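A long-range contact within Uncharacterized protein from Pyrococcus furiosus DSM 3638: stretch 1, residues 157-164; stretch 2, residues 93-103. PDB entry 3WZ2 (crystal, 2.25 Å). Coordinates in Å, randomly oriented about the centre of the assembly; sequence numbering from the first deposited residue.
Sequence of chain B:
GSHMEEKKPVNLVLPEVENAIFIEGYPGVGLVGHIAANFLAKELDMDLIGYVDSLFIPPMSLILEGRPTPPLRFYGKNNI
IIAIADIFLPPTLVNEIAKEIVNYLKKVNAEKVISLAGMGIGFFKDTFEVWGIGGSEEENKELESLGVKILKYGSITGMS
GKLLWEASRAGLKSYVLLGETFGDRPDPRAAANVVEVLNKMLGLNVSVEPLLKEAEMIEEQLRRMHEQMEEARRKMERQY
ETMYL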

# COMPACT_ATOMS: atom_id res chain seq x y z
N THR B 157 -1.40 -13.96 21.39
CA THR B 157 -1.25 -13.27 20.09
C THR B 157 -0.09 -13.88 19.31
O THR B 157 0.72 -14.64 19.84
CB THR B 157 -0.92 -11.79 20.26
OG1 THR B 157 0.26 -11.68 21.08
CG2 THR B 157 -2.08 -11.06 20.93
N GLY B 158 -0.11 -13.67 18.00
CA GLY B 158 0.95 -14.17 17.17
C GLY B 158 0.75 -15.59 16.70
O GLY B 158 -0.36 -16.17 16.81
N MET B 159 1.84 -16.16 16.21
CA MET B 159 1.82 -17.50 15.63
C MET B 159 1.20 -18.50 16.59
O MET B 159 0.43 -19.37 16.18
CB MET B 159 3.24 -17.91 15.19
CG MET B 159 3.36 -19.32 14.64
SD MET B 159 2.44 -19.59 13.13
CE MET B 159 3.49 -18.83 11.90
N SER B 160 1.61 -18.43 17.87
CA SER B 160 1.22 -19.46 18.83
C SER B 160 -0.29 -19.49 19.00
O SER B 160 -0.91 -20.55 18.96
CB SER B 160 1.91 -19.23 20.17
OG SER B 160 3.29 -19.53 20.00
N GLY B 161 -0.90 -18.31 19.13
CA GLY B 161 -2.37 -18.22 19.18
C GLY B 161 -3.06 -18.74 17.93
O GLY B 161 -4.08 -19.41 18.00
N LYS B 162 -2.51 -18.42 16.77
CA LYS B 162 -3.13 -18.78 15.51
C LYS B 162 -3.07 -20.27 15.30
O LYS B 162 -4.04 -20.88 14.93
CB LYS B 162 -2.49 -18.06 14.32
CG LYS B 162 -3.31 -18.18 13.02
CD LYS B 162 -4.59 -17.36 13.14
CE LYS B 162 -5.64 -17.67 12.11
NZ LYS B 162 -5.25 -17.18 10.78
N LEU B 163 -1.91 -20.85 15.55
CA LEU B 163 -1.74 -22.29 15.39
C LEU B 163 -2.61 -23.07 16.32
O LEU B 163 -3.21 -24.06 15.94
CB LEU B 163 -0.31 -22.69 15.70
CG LEU B 163 0.55 -23.53 14.81
CD1 LEU B 163 0.09 -23.39 13.39
CD2 LEU B 163 2.04 -23.26 15.03
N LEU B 164 -2.65 -22.65 17.57
CA LEU B 164 -3.53 -23.33 18.53
C LEU B 164 -4.91 -23.49 17.91
O LEU B 164 -5.47 -24.59 17.88
CB LEU B 164 -3.62 -22.51 19.82
CG LEU B 164 -4.61 -22.96 20.88
CD1 LEU B 164 -4.24 -24.34 21.38
CD2 LEU B 164 -4.66 -21.96 22.01
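Stretch 2 (93-103) LVNEIAKEIVN

Stretch 2 is helical throughout, part of a longer helix that extends beyond both ends. It packs against the helix of stretch 1. The two helices run in broadly the same direction, with a signed crossing angle of -41° and axes 9.7 Å apart at closest approach. Their backbones come near at two places: Met-159 CA lies 6.2 Å from Val-94 CA, and Leu-163 CA lies 6.1 Å from Ala-98 CA.

Thr-157 makes no contact. Gly-158 has a positive phi, where a CB would be jammed against the preceding carbonyl O; its C atom lies 4.3 Å from Val-94 CG1. Met-159 is the knob of the contact. Its side chain sits among Val-94, Ile-97, Ala-98 and Ile-101. Met-159 CE is 3.7 Å from Ile-97 CG2, and Met-159 SD is 3.8 Å from Ala-98 CB. Ser-160 and Gly-161 do not reach stretch 2.

Lys-162 points toward stretch 2. Its CG packs 3.9 Å from Ala-98 CB, and its NZ donates a weak hydrogen bond to Asn-95 OD1 at 3.1 Å. A like charge is close: Lys-162 NZ is 4.5 Å from Lys-99 NZ. Leu-163 CD1 lies 4.0 Å from Ile-101 CG2 and 3.8 Å from Val-102 CG2, extending the apolar contact. Leu-164 is out of reach.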

# COMPACT_ATOMS: atom_id res chain seq x y z
N LEU B 93 1.39 -12.07 7.11
CA LEU B 93 2.34 -13.08 6.69
C LEU B 93 2.38 -14.24 7.71
O LEU B 93 2.48 -15.39 7.34
CB LEU B 93 3.70 -12.43 6.50
CG LEU B 93 4.82 -13.32 5.94
CD1 LEU B 93 4.46 -13.90 4.60
CD2 LEU B 93 6.10 -12.49 5.82
N VAL B 94 2.27 -13.90 8.99
CA VAL B 94 2.15 -14.91 10.04
C VAL B 94 0.92 -15.77 9.80
O VAL B 94 1.04 -16.98 9.82
CB VAL B 94 2.06 -14.27 11.43
CG1 VAL B 94 1.65 -15.30 12.46
CG2 VAL B 94 3.37 -13.62 11.81
N ASN B 95 -0.21 -15.14 9.45
CA ASN B 95 -1.39 -15.92 9.06
C ASN B 95 -1.19 -16.83 7.84
O ASN B 95 -1.61 -17.98 7.84
CB ASN B 95 -2.61 -15.03 8.80
CG ASN B 95 -3.15 -14.40 10.06
OD1 ASN B 95 -3.09 -14.98 11.13
ND2 ASN B 95 -3.69 -13.21 9.93
N GLU B 96 -0.52 -16.32 6.82
CA GLU B 96 -0.25 -17.15 5.67
C GLU B 96 0.64 -18.34 6.03
O GLU B 96 0.44 -19.43 5.51
CB GLU B 96 0.39 -16.34 4.54
CG GLU B 96 -0.53 -15.34 3.84
CD GLU B 96 -1.29 -15.96 2.67
OE1 GLU B 96 -1.43 -17.22 2.61
OE2 GLU B 96 -1.76 -15.17 1.80
N ILE B 97 1.66 -18.10 6.85
CA ILE B 97 2.57 -19.17 7.21
C ILE B 97 1.85 -20.20 8.06
O ILE B 97 1.99 -21.38 7.82
CB ILE B 97 3.82 -18.64 7.94
CG1 ILE B 97 4.69 -17.80 6.99
CG2 ILE B 97 4.65 -19.78 8.50
CD1 ILE B 97 5.64 -16.87 7.72
N ALA B 98 1.07 -19.75 9.03
CA ALA B 98 0.26 -20.65 9.85
C ALA B 98 -0.65 -21.54 9.01
O ALA B 98 -0.73 -22.76 9.24
CB ALA B 98 -0.58 -19.88 10.85
N LYS B 99 -1.29 -20.95 8.02
CA LYS B 99 -2.12 -21.72 7.10
C LYS B 99 -1.32 -22.84 6.40
O LYS B 99 -1.79 -23.97 6.31
CB LYS B 99 -2.84 -20.80 6.08
CG LYS B 99 -3.87 -19.83 6.72
CD LYS B 99 -5.21 -20.51 6.93
CE LYS B 99 -5.95 -19.76 7.98
NZ LYS B 99 -7.40 -20.09 8.08
N GLU B 100 -0.14 -22.52 5.86
CA GLU B 100 0.66 -23.57 5.19
C GLU B 100 1.17 -24.61 6.17
O GLU B 100 1.21 -25.79 5.85
CB GLU B 100 1.86 -22.98 4.46
CG GLU B 100 1.51 -22.09 3.29
CD GLU B 100 0.71 -22.80 2.20
OE1 GLU B 100 1.06 -23.95 1.81
OE2 GLU B 100 -0.30 -22.20 1.74
N ILE B 101 1.53 -24.19 7.38
CA ILE B 101 1.95 -25.14 8.38
C ILE B 101 0.80 -26.12 8.71
O ILE B 101 1.00 -27.32 8.75
CB ILE B 101 2.41 -24.43 9.65
CG1 ILE B 101 3.76 -23.76 9.40
CG2 ILE B 101 2.48 -25.39 10.81
CD1 ILE B 101 4.24 -22.85 10.53
N VAL B 102 -0.40 -25.60 8.88
CA VAL B 102 -1.52 -26.44 9.20
C VAL B 102 -1.88 -27.40 8.05
O VAL B 102 -2.15 -28.56 8.29
CB VAL B 102 -2.72 -25.60 9.62
CG1 VAL B 102 -3.99 -26.43 9.67
CG2 VAL B 102 -2.44 -24.97 10.98
N ASN B 103 -1.86 -26.92 6.82
CA ASN B 103 -2.04 -27.82 5.67
C ASN B 103 -1.02 -28.95 5.66
O ASN B 103 -1.38 -30.08 5.40
CB ASN B 103 -1.94 -27.08 4.32
CG ASN B 103 -3.12 -26.14 4.09
OD1 ASN B 103 -4.21 -26.36 4.64
ND2 ASN B 103 -2.94 -25.10 3.26